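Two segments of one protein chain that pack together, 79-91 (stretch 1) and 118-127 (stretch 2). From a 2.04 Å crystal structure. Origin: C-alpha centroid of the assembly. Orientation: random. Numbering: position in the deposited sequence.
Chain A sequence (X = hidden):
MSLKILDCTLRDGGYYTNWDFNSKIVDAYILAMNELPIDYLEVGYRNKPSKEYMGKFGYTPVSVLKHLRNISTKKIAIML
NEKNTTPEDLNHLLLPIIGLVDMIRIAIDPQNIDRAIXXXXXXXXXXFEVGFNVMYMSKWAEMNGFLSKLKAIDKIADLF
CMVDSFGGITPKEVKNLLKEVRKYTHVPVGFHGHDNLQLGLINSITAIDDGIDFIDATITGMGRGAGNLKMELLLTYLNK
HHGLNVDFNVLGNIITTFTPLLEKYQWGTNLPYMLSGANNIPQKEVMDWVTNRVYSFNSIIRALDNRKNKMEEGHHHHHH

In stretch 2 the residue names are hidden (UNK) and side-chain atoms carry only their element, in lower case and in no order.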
# COMPACT_ATOMS: atom_id res chain seq x y z
N MSE A 79 9.81 21.22 13.80
CA MSE A 79 11.05 20.71 13.23
C MSE A 79 11.98 21.81 12.76
O MSE A 79 11.54 22.89 12.36
CB MSE A 79 10.72 19.77 12.06
CG MSE A 79 11.92 19.32 11.25
SE MSE A 79 11.48 17.93 9.98
CE MSE A 79 11.66 16.40 11.17
N LEU A 80 13.28 21.52 12.83
CA LEU A 80 14.33 22.43 12.39
C LEU A 80 15.18 21.67 11.38
O LEU A 80 15.49 20.50 11.59
CB LEU A 80 15.24 22.83 13.55
CG LEU A 80 14.73 23.72 14.68
CD1 LEU A 80 15.83 23.88 15.72
CD2 LEU A 80 14.31 25.08 14.12
N ASN A 81 15.55 22.33 10.29
CA ASN A 81 16.41 21.71 9.29
C ASN A 81 17.86 21.99 9.73
O ASN A 81 18.30 23.13 9.73
CB ASN A 81 16.16 22.32 7.90
CG ASN A 81 14.83 21.87 7.29
OD1 ASN A 81 14.18 22.64 6.58
ND2 ASN A 81 14.44 20.64 7.56
N GLU A 82 18.57 20.93 10.11
CA GLU A 82 19.96 21.04 10.58
C GLU A 82 20.88 21.82 9.63
O GLU A 82 21.64 22.68 10.07
CB GLU A 82 20.52 19.63 10.81
CG GLU A 82 21.82 19.56 11.61
CD GLU A 82 23.03 19.96 10.81
OE1 GLU A 82 23.12 19.59 9.62
OE2 GLU A 82 23.91 20.65 11.38
N LYS A 83 20.80 21.54 8.34
CA LYS A 83 21.64 22.22 7.36
C LYS A 83 21.43 23.73 7.31
O LYS A 83 22.25 24.46 6.75
CB LYS A 83 21.42 21.63 5.96
CG LYS A 83 20.03 21.89 5.40
CD LYS A 83 19.90 21.33 4.00
CE LYS A 83 18.55 21.67 3.39
NZ LYS A 83 18.40 21.08 2.03
N ASN A 84 20.33 24.20 7.88
CA ASN A 84 20.02 25.63 7.88
C ASN A 84 20.12 26.25 9.26
O ASN A 84 19.79 27.42 9.44
CB ASN A 84 18.60 25.89 7.37
CG ASN A 84 18.41 25.48 5.93
OD1 ASN A 84 19.29 25.70 5.10
ND2 ASN A 84 17.26 24.89 5.62
N THR A 85 20.56 25.48 10.24
CA THR A 85 20.62 25.99 11.60
C THR A 85 21.97 25.85 12.30
O THR A 85 22.56 24.77 12.34
CB THR A 85 19.55 25.30 12.47
OG1 THR A 85 18.27 25.44 11.84
CG2 THR A 85 19.49 25.91 13.85
N THR A 86 22.44 26.95 12.87
CA THR A 86 23.69 26.96 13.61
C THR A 86 23.33 27.17 15.08
O THR A 86 22.24 27.65 15.39
CB THR A 86 24.62 28.12 13.19
OG1 THR A 86 23.97 29.37 13.47
CG2 THR A 86 24.93 28.05 11.70
N PRO A 87 24.22 26.79 16.00
CA PRO A 87 23.89 26.98 17.41
C PRO A 87 23.53 28.44 17.70
O PRO A 87 22.71 28.73 18.57
CB PRO A 87 25.17 26.53 18.12
CG PRO A 87 25.65 25.40 17.21
CD PRO A 87 25.47 26.01 15.84
N GLU A 88 24.12 29.36 16.94
CA GLU A 88 23.86 30.78 17.11
C GLU A 88 22.42 31.18 16.72
O GLU A 88 21.94 32.23 17.14
CB GLU A 88 24.85 31.60 16.27
CG GLU A 88 26.31 31.51 16.74
CD GLU A 88 26.91 30.11 16.65
OE1 GLU A 88 26.87 29.51 15.55
OE2 GLU A 88 27.42 29.62 17.68
N ASP A 89 21.75 30.35 15.92
CA ASP A 89 20.38 30.65 15.49
C ASP A 89 19.31 30.19 16.48
O ASP A 89 18.16 30.64 16.41
CB ASP A 89 20.07 29.98 14.15
CG ASP A 89 20.98 30.45 13.04
OD1 ASP A 89 21.15 31.68 12.87
OD2 ASP A 89 21.53 29.59 12.32
N LEU A 90 19.68 29.31 17.40
CA LEU A 90 18.73 28.77 18.37
C LEU A 90 17.97 29.78 19.22
O LEU A 90 16.79 29.56 19.53
CB LEU A 90 19.42 27.75 19.27
CG LEU A 90 20.01 26.54 18.52
CD1 LEU A 90 20.62 25.56 19.51
CD2 LEU A 90 18.91 25.87 17.71
N ASN A 91 18.61 30.88 19.60
CA ASN A 91 17.94 31.88 20.42
C ASN A 91 16.66 32.43 19.79
O ASN A 91 15.59 32.39 20.40
CB ASN A 91 18.88 33.04 20.75
CG ASN A 91 19.79 32.74 21.93
OD1 ASN A 91 19.33 32.38 23.02
ND2 ASN A 91 21.10 32.89 21.71
N UNK A 118 25.96 18.76 18.26
CA UNK A 118 26.32 20.03 18.88
C UNK A 118 25.05 20.86 19.03
O UNK A 118 24.81 21.48 20.06
c UNK A 118 27.52 22.22 18.54
c UNK A 118 27.32 20.81 17.99
c UNK A 118 28.66 20.06 17.90
N UNK A 119 24.24 20.86 17.98
CA UNK A 119 22.98 21.60 17.98
C UNK A 119 22.05 21.01 19.04
O UNK A 119 21.51 21.74 19.88
c UNK A 119 20.63 22.07 14.87
c UNK A 119 21.60 23.87 16.32
c UNK A 119 22.34 21.50 16.59
c UNK A 119 21.15 22.41 16.26
N UNK A 120 21.89 19.69 19.00
CA UNK A 120 21.02 18.98 19.94
C UNK A 120 21.38 19.31 21.38
O UNK A 120 20.51 19.59 22.20
c UNK A 120 21.11 17.49 19.71
N UNK A 121 22.68 19.26 21.69
CA UNK A 121 23.17 19.54 23.03
C UNK A 121 22.69 20.91 23.49
O UNK A 121 22.22 21.07 24.62
n UNK A 121 28.57 17.59 25.45
c UNK A 121 27.29 18.35 25.63
c UNK A 121 26.74 18.81 24.29
c UNK A 121 24.70 19.48 23.04
c UNK A 121 25.31 19.30 24.41
N UNK A 122 22.79 21.91 22.61
CA UNK A 122 22.35 23.26 22.94
C UNK A 122 20.83 23.33 23.15
O UNK A 122 20.35 24.02 24.06
c UNK A 122 22.77 24.23 21.83
N UNK A 123 20.08 22.63 22.32
CA UNK A 123 18.62 22.62 22.44
C UNK A 123 18.20 22.00 23.77
O UNK A 123 17.23 22.41 24.39
c UNK A 123 17.68 21.78 18.74
c UNK A 123 16.47 21.68 21.53
c UNK A 123 18.21 22.54 19.94
c UNK A 123 17.96 21.83 21.28
N UNK A 124 18.96 21.00 24.21
CA UNK A 124 18.65 20.31 25.45
C UNK A 124 18.79 21.22 26.68
O UNK A 124 18.05 21.06 27.65
n UNK A 124 17.71 15.47 27.17
c UNK A 124 17.71 17.40 25.64
c UNK A 124 18.89 17.98 26.41
c UNK A 124 16.86 16.51 26.53
c UNK A 124 19.55 19.08 25.61
N UNK A 125 19.72 22.17 26.64
CA UNK A 125 19.90 23.07 27.76
C UNK A 125 18.74 24.07 27.86
O UNK A 125 18.58 24.76 28.87
o UNK A 125 21.24 24.63 26.45
c UNK A 125 21.23 23.86 27.66
c UNK A 125 22.41 22.91 27.65
N UNK A 126 17.92 24.14 26.81
CA UNK A 126 16.78 25.05 26.80
C UNK A 126 15.53 24.37 27.37
O UNK A 126 14.47 24.99 27.49
c UNK A 126 16.01 28.42 23.43
c UNK A 126 16.53 25.58 25.38
se UNK A 126 17.43 27.17 23.06
c UNK A 126 17.66 26.46 24.87
N UNK A 127 15.66 23.09 27.71
CA UNK A 127 14.56 22.37 28.31
C UNK A 127 13.60 21.64 27.39
O UNK A 127 12.55 21.18 27.84

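Position 118 carries three side-chain carbons, one bonded to CA and bearing the other two, with one tip against Pro-87. A fork at CB with no oxygen is Val-118. Its CG1 lies 3.9 Å from CG of Pro-87, a small apolar contact at an otherwise exposed site on the helix.

Position 119 has four carbons, forked at the second, the tips packed against Leu-90, Thr-85, Pro-87 and Glu-82. This is Leu-119, with chi1 t and chi2 p. Its CA-to-CB bond points sideways, but the longer stem carries the fork nearer to stretch 1. There CD1 meets CD2 of Leu-90 at 3.6 Å, CG2 of Thr-85 at 3.8 Å and the backbone N of Pro-87 at 3.9 Å, while CD2 approaches CG of Glu-82 at 4.3 Å. A branched, wholly apolar end suits this buried pocket.

Position 120 has a single carbon, so it is Ala-120; it points away from stretch 1 and is buried against other parts of the protein.

Position 121 is an unbranched row of four carbons ending in nitrogen: Lys-121. Its extended chain leads away from stretch 1, as befits a charged group at an exposed site.

Position 122 again has one carbon, touching Leu-90, which makes it Ala-122. Here the bond points toward stretch 1, and CB sits only 3.4 Å from CD1 of Leu-90; the short side chain lets the leucine come close to the helix.

Position 123 has four carbons, forked at the first, with one arm two carbons long that meets Leu-90 and Leu-80: Ile-123. The CA-to-CB bond points sideways, so it is the long arm that reaches these apolar ends at a buried site, bringing CG1 to 3.9 Å from CD1 of Leu-90 and CD1 to 4.1 Å from CD1 of Leu-80.

Position 124 repeats the four-carbon row ending in nitrogen. Lys-124 is out of reach of stretch 1; a long chain with a charged end suits this partly exposed site, where NZ is hydrogen-bonded elsewhere in the structure.

Position 125 has one carbon bearing an oxygen and a carbon, hence Thr-125. Its OG1 donates to O of Ala-122 at 2.6 Å, satisfying the hydroxyl within its own stretch.

Position 126 is an unbranched chain of two carbons, selenium and a carbon, lying against Leu-90: selenomethionine, Met-126. Its CA-to-CB bond points toward stretch 1, and the long apolar chain spans the gap from just past the helix, placing SE 4.3 Å from CB of Leu-90 and CE 4.1 Å from O of Leu-90.

Position 127 has no side chain. Gly-127 takes phi 90° in a Schellman motif; a CB would be jammed against the preceding carbonyl oxygen.

No hydrogen bond crosses between the stretches, so the contact rests on apolar packing. Leu-90 is its hub, touching Leu-119, Ala-122, Ile-123 and Met-126, while Leu-119 also packs against Glu-82, Thr-85, Thr-86 and Pro-87.

Stretch 2 118-127: VLAKAIKTMG
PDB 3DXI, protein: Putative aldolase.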